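Local structure of diguanylate cyclase TpbB (Pseudomonas aeruginosa, 4IOB) at residues V55-R60 with A101-P106; D34-K39 with S118-I123. The protein catalyses, through the cytoplasmic GGDEF domain described here, the condensation of two GTP molecules into cyclic di-GMP, a signal important in biofilm formation. One frame throughout, in Å; residues are numbered along the deposited sequence.

Contact 1. Residues V55-R60 with A101-P106; sequences VNIAMR and ASMQAP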
# COMPACT_ATOMS: atom_id res chain seq x y z
N VAL A 55 1.95 -0.28 -13.26
CA VAL A 55 0.60 -0.52 -13.75
C VAL A 55 0.11 -1.88 -13.28
O VAL A 55 -0.96 -1.99 -12.68
CB VAL A 55 0.55 -0.46 -15.29
CG1 VAL A 55 -0.86 -0.77 -15.78
CG2 VAL A 55 1.00 0.91 -15.79
N ASN A 56 0.89 -2.92 -13.56
CA ASN A 56 0.54 -4.27 -13.14
C ASN A 56 0.33 -4.37 -11.63
O ASN A 56 -0.61 -5.02 -11.17
CB ASN A 56 1.61 -5.26 -13.60
CG ASN A 56 1.52 -5.58 -15.08
OD1 ASN A 56 2.62 -5.40 -15.80
ND2 ASN A 56 0.47 -6.00 -15.57
N ILE A 57 1.20 -3.72 -10.87
CA ILE A 57 1.08 -3.71 -9.42
C ILE A 57 -0.21 -3.03 -8.99
O ILE A 57 -0.87 -3.46 -8.04
CB ILE A 57 2.28 -2.99 -8.76
CG1 ILE A 57 3.58 -3.74 -9.05
CG2 ILE A 57 2.06 -2.87 -7.26
CD1 ILE A 57 4.79 -3.13 -8.38
N ALA A 58 -0.57 -1.95 -9.68
CA ALA A 58 -1.79 -1.22 -9.39
C ALA A 58 -3.02 -2.12 -9.50
O ALA A 58 -3.90 -2.10 -8.64
CB ALA A 58 -1.93 -0.02 -10.31
N MET A 59 -3.06 -2.92 -10.56
CA MET A 59 -4.17 -3.85 -10.77
C MET A 59 -4.18 -4.95 -9.72
O MET A 59 -5.23 -5.32 -9.21
CB MET A 59 -4.10 -4.46 -12.18
CG MET A 59 -4.38 -3.47 -13.30
SD MET A 59 -6.03 -2.75 -13.20
CE MET A 59 -7.04 -4.22 -13.35
N ARG A 60 -2.99 -5.47 -9.40
CA ARG A 60 -2.88 -6.54 -8.43
C ARG A 60 -3.29 -6.09 -7.03
O ARG A 60 -3.76 -6.90 -6.22
CB ARG A 60 -1.46 -7.11 -8.41
CG ARG A 60 -1.06 -7.79 -9.71
CD ARG A 60 0.22 -8.59 -9.56
NE ARG A 60 0.53 -9.35 -10.76
CZ ARG A 60 1.55 -10.19 -10.88
NH1 ARG A 60 2.38 -10.38 -9.86
NH2 ARG A 60 1.76 -10.84 -12.02
N ALA A 101 0.79 -11.79 -1.53
CA ALA A 101 0.68 -13.11 -2.13
C ALA A 101 0.34 -13.03 -3.62
O ALA A 101 0.61 -13.96 -4.38
CB ALA A 101 -0.36 -13.95 -1.40
N SER A 102 -0.24 -11.91 -4.03
CA SER A 102 -0.61 -11.71 -5.43
C SER A 102 0.61 -11.32 -6.26
O SER A 102 0.59 -11.43 -7.49
CB SER A 102 -1.69 -10.63 -5.55
OG SER A 102 -1.19 -9.36 -5.18
N MET A 103 1.66 -10.88 -5.59
CA MET A 103 2.89 -10.47 -6.26
C MET A 103 3.82 -11.66 -6.48
O MET A 103 4.82 -11.56 -7.19
CB MET A 103 3.61 -9.39 -5.46
CG MET A 103 2.91 -8.04 -5.48
SD MET A 103 2.66 -7.44 -7.16
CE MET A 103 4.35 -7.40 -7.77
N GLN A 104 3.48 -12.79 -5.86
CA GLN A 104 4.30 -13.99 -5.97
C GLN A 104 4.36 -14.50 -7.40
O GLN A 104 5.29 -15.21 -7.79
CB GLN A 104 3.78 -15.08 -5.03
CG GLN A 104 4.78 -16.17 -4.72
CD GLN A 104 4.37 -17.02 -3.53
OE1 GLN A 104 3.21 -16.72 -2.97
NE2 GLN A 104 5.09 -17.93 -3.12
N ALA A 105 3.36 -14.13 -8.20
CA ALA A 105 3.32 -14.50 -9.61
C ALA A 105 4.09 -13.48 -10.44
O ALA A 105 3.86 -12.28 -10.32
CB ALA A 105 1.89 -14.62 -10.09
N PRO A 106 5.01 -13.96 -11.29
CA PRO A 106 5.87 -13.12 -12.12
C PRO A 106 5.08 -12.14 -12.99
O PRO A 106 3.94 -12.43 -13.37
CB PRO A 106 6.60 -14.13 -13.00
CG PRO A 106 6.60 -15.39 -12.21
CD PRO A 106 5.30 -15.40 -11.48
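Arg60 lays its aliphatic stem across the thioether of Met103, with Arg60 CD 3.6 Å from Met103 SD, and carries its guanidinium on to the backbone of Ala105 and Pro106. The contact lies in the GGDEF catalytic domain of the diguanylate cyclase. It joins helix 47-62 to the end of helix 89-102 and the turn that leads from it into strand 107-108. The Arg60 chain is extended from CG to NE, which carries the guanidinium to the turn. It meets the carbonyls of Ala105 and Pro106 edge-on. Arg60 NH1 donates to Ala105 O, though the modelled length is too short to be trusted. Arg60 NH2 donates to Pro106 O at 3.0 Å. Pro106 O lies near the guanidinium plane, but NH2 sits above the plane of that carbonyl, 60° out of it. A second bond from Arg60 NH2 to Ala105 O is weak. Both terminal nitrogens point at Ala105 O, and with Pro106 O this probably limits the rotation of the guanidinium. The positive charge probably stabilises the two carbonyl oxygens that the turn directs at it. Ser102 O approaches the same group obliquely, 3.2 Å from Arg60 NH1. The Ser102 hydroxyl faces the base of the Arg60 side chain, with Ser102 OG 3.9 Å from Arg60 CB, but it is hydrogen-bonded to Ile99 O, one turn back in its own helix. Met103 forms the apolar, buried side of the contact. Its chain bends at chi2 (-56°) and chi3 (-58°), which turns CE toward helix 47-62. Ile57 and Met103 cross at about a right angle. Both also touch Leu119 of the central sheet, and Ile57 lies close to the magnesium ligand Ser35. Between the two side chains, Ile57 CG1 lies 4.0 Å from Met103 CE.

Contact 2. Residues D34-K39 with S118-I123; sequences DSDRFK and SLTIGI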
# COMPACT_ATOMS: atom_id res chain seq x y z
N ASP A 34 5.43 -0.45 -0.83
CA ASP A 34 6.60 -0.07 -1.61
C ASP A 34 7.10 -1.25 -2.43
O ASP A 34 7.51 -2.27 -1.88
CB ASP A 34 7.72 0.43 -0.69
CG ASP A 34 8.79 1.20 -1.44
OD1 ASP A 34 9.79 0.59 -1.86
OD2 ASP A 34 8.62 2.43 -1.63
N SER A 35 7.04 -1.12 -3.75
CA SER A 35 7.56 -2.16 -4.62
C SER A 35 9.02 -2.44 -4.28
O SER A 35 9.82 -1.52 -4.14
CB SER A 35 7.43 -1.75 -6.09
OG SER A 35 8.12 -2.66 -6.93
N ASP A 36 9.36 -3.72 -4.13
CA ASP A 36 10.71 -4.11 -3.75
C ASP A 36 11.71 -3.94 -4.89
O ASP A 36 11.42 -4.27 -6.04
CB ASP A 36 10.73 -5.55 -3.25
CG ASP A 36 10.08 -5.71 -1.89
OD1 ASP A 36 9.83 -4.68 -1.22
OD2 ASP A 36 9.83 -6.86 -1.48
N ARG A 37 12.89 -3.42 -4.56
CA ARG A 37 13.98 -3.30 -5.53
C ARG A 37 13.51 -2.64 -6.82
O ARG A 37 13.72 -3.17 -7.91
CB ARG A 37 14.56 -4.68 -5.85
N PHE A 38 12.88 -1.48 -6.70
CA PHE A 38 12.36 -0.77 -7.87
C PHE A 38 13.47 -0.12 -8.69
O PHE A 38 13.47 -0.20 -9.92
CB PHE A 38 11.33 0.28 -7.44
CG PHE A 38 10.66 0.97 -8.60
CD1 PHE A 38 9.98 0.23 -9.56
CD2 PHE A 38 10.69 2.35 -8.71
CE1 PHE A 38 9.36 0.86 -10.63
CE2 PHE A 38 10.07 2.98 -9.77
CZ PHE A 38 9.40 2.24 -10.73
N LYS A 39 14.42 0.51 -8.00
CA LYS A 39 15.51 1.21 -8.67
C LYS A 39 16.32 0.28 -9.58
O LYS A 39 16.56 0.61 -10.74
CB LYS A 39 16.44 1.86 -7.64
CG LYS A 39 17.61 2.61 -8.27
CD LYS A 39 18.58 3.11 -7.21
CE LYS A 39 19.75 3.85 -7.83
NZ LYS A 39 19.31 5.07 -8.57
N SER A 118 8.61 -8.01 -5.11
CA SER A 118 7.90 -8.17 -3.84
C SER A 118 7.32 -6.84 -3.39
O SER A 118 7.75 -5.77 -3.83
CB SER A 118 8.85 -8.72 -2.77
OG SER A 118 9.39 -9.97 -3.17
N LEU A 119 6.33 -6.90 -2.50
CA LEU A 119 5.71 -5.70 -1.96
C LEU A 119 5.97 -5.57 -0.47
O LEU A 119 5.66 -6.47 0.31
CB LEU A 119 4.21 -5.69 -2.25
CG LEU A 119 3.79 -5.41 -3.69
CD1 LEU A 119 2.27 -5.43 -3.82
CD2 LEU A 119 4.35 -4.07 -4.16
N THR A 120 6.54 -4.44 -0.07
CA THR A 120 6.75 -4.14 1.34
C THR A 120 5.64 -3.22 1.84
O THR A 120 5.43 -2.14 1.28
CB THR A 120 8.11 -3.48 1.58
OG1 THR A 120 9.16 -4.34 1.12
CG2 THR A 120 8.31 -3.19 3.06
N ILE A 121 4.93 -3.65 2.88
CA ILE A 121 3.78 -2.91 3.37
C ILE A 121 3.92 -2.49 4.82
O ILE A 121 4.32 -3.28 5.68
CB ILE A 121 2.48 -3.72 3.20
CG1 ILE A 121 2.35 -4.23 1.77
CG2 ILE A 121 1.27 -2.88 3.59
CD1 ILE A 121 1.14 -5.11 1.55
N GLY A 122 3.59 -1.23 5.10
CA GLY A 122 3.57 -0.71 6.46
C GLY A 122 2.15 -0.36 6.88
O GLY A 122 1.52 0.51 6.27
N ILE A 123 1.66 -1.04 7.91
CA ILE A 123 0.26 -0.90 8.30
C ILE A 123 0.07 -0.03 9.54
O ILE A 123 0.59 -0.34 10.62
CB ILE A 123 -0.38 -2.28 8.55
CG1 ILE A 123 -0.09 -3.22 7.38
CG2 ILE A 123 -1.87 -2.14 8.79
CD1 ILE A 123 -0.56 -4.64 7.60
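Asp36 has CG anti to its carbonyl carbon (chi1 -72°), and Thr120 has OG1 anti to its own (chi1 -59°). These torsions bring Asp36 CG and Thr120 OG1 near each other; the carboxylate then meets the hydroxyl through OD1, and the two side chains cross at about a right angle. Thr120 OG1 donates to Asp36 OD1, though the modelled length is too short to be relied on. The hydroxyl also bonds to the backbone N of Gly153, just before strand 155-157, while Lys148 of helix 133-150 makes long, weak ion pairs with Asp36 OD1 and Asp34 OD1. The backbones pair as antiparallel strands, 27-35 against 119-126, in the central sheet of the GGDEF fold. Asp34 and Thr120 form a hydrogen-bonded pair. Asp34 N donates to Thr120 O at 2.7 Å, in the carbonyl plane and nearly straight (165°). Thr120 N returns a bond to Asp34 O at 3.0 Å. Ser35 and Leu119 follow as a non-hydrogen-bonded pair. One further bond, Asp36 N to Ser118 O, continues the pairing past the end of strand 27-35, before the chain turns into helix 38-45. The Asp34 and Thr120 side chains lie on the sheet face covered by helix 133-150. Ser35 and Leu119 lie on the other face. There Leu119 CD2 lies 3.8 Å from Ser35 CA, beside the backbone of this magnesium-binding residue. Asp77, the other magnesium ligand and the predicted proton acceptor, is next to Ser35 and takes a weak hydrogen bond from Ser35 N on OD1.

From the N terminus the chain runs through helix 7-23 into strand 27-35, which ends in 34-39, the first half of contact 2. Helix 38-45 leads on to helix 47-62, where contact 1 opens at 55-60. The strands 70-75 and 78-86 and helix 89-102 follow, and contact 1 closes its loop at 101-106. The short strands 107-108 and 114-115 come next. Contact 2 then closes at 118-123, so its longer loop encloses that of contact 1 and the two do not cross. Contact 2 ties two neighbouring strands of the central sheet. Contact 1 ties helix 47-62 to the end of helix 89-102 and the turn after it. They meet on the Ser35 and Leu119 face of the sheet.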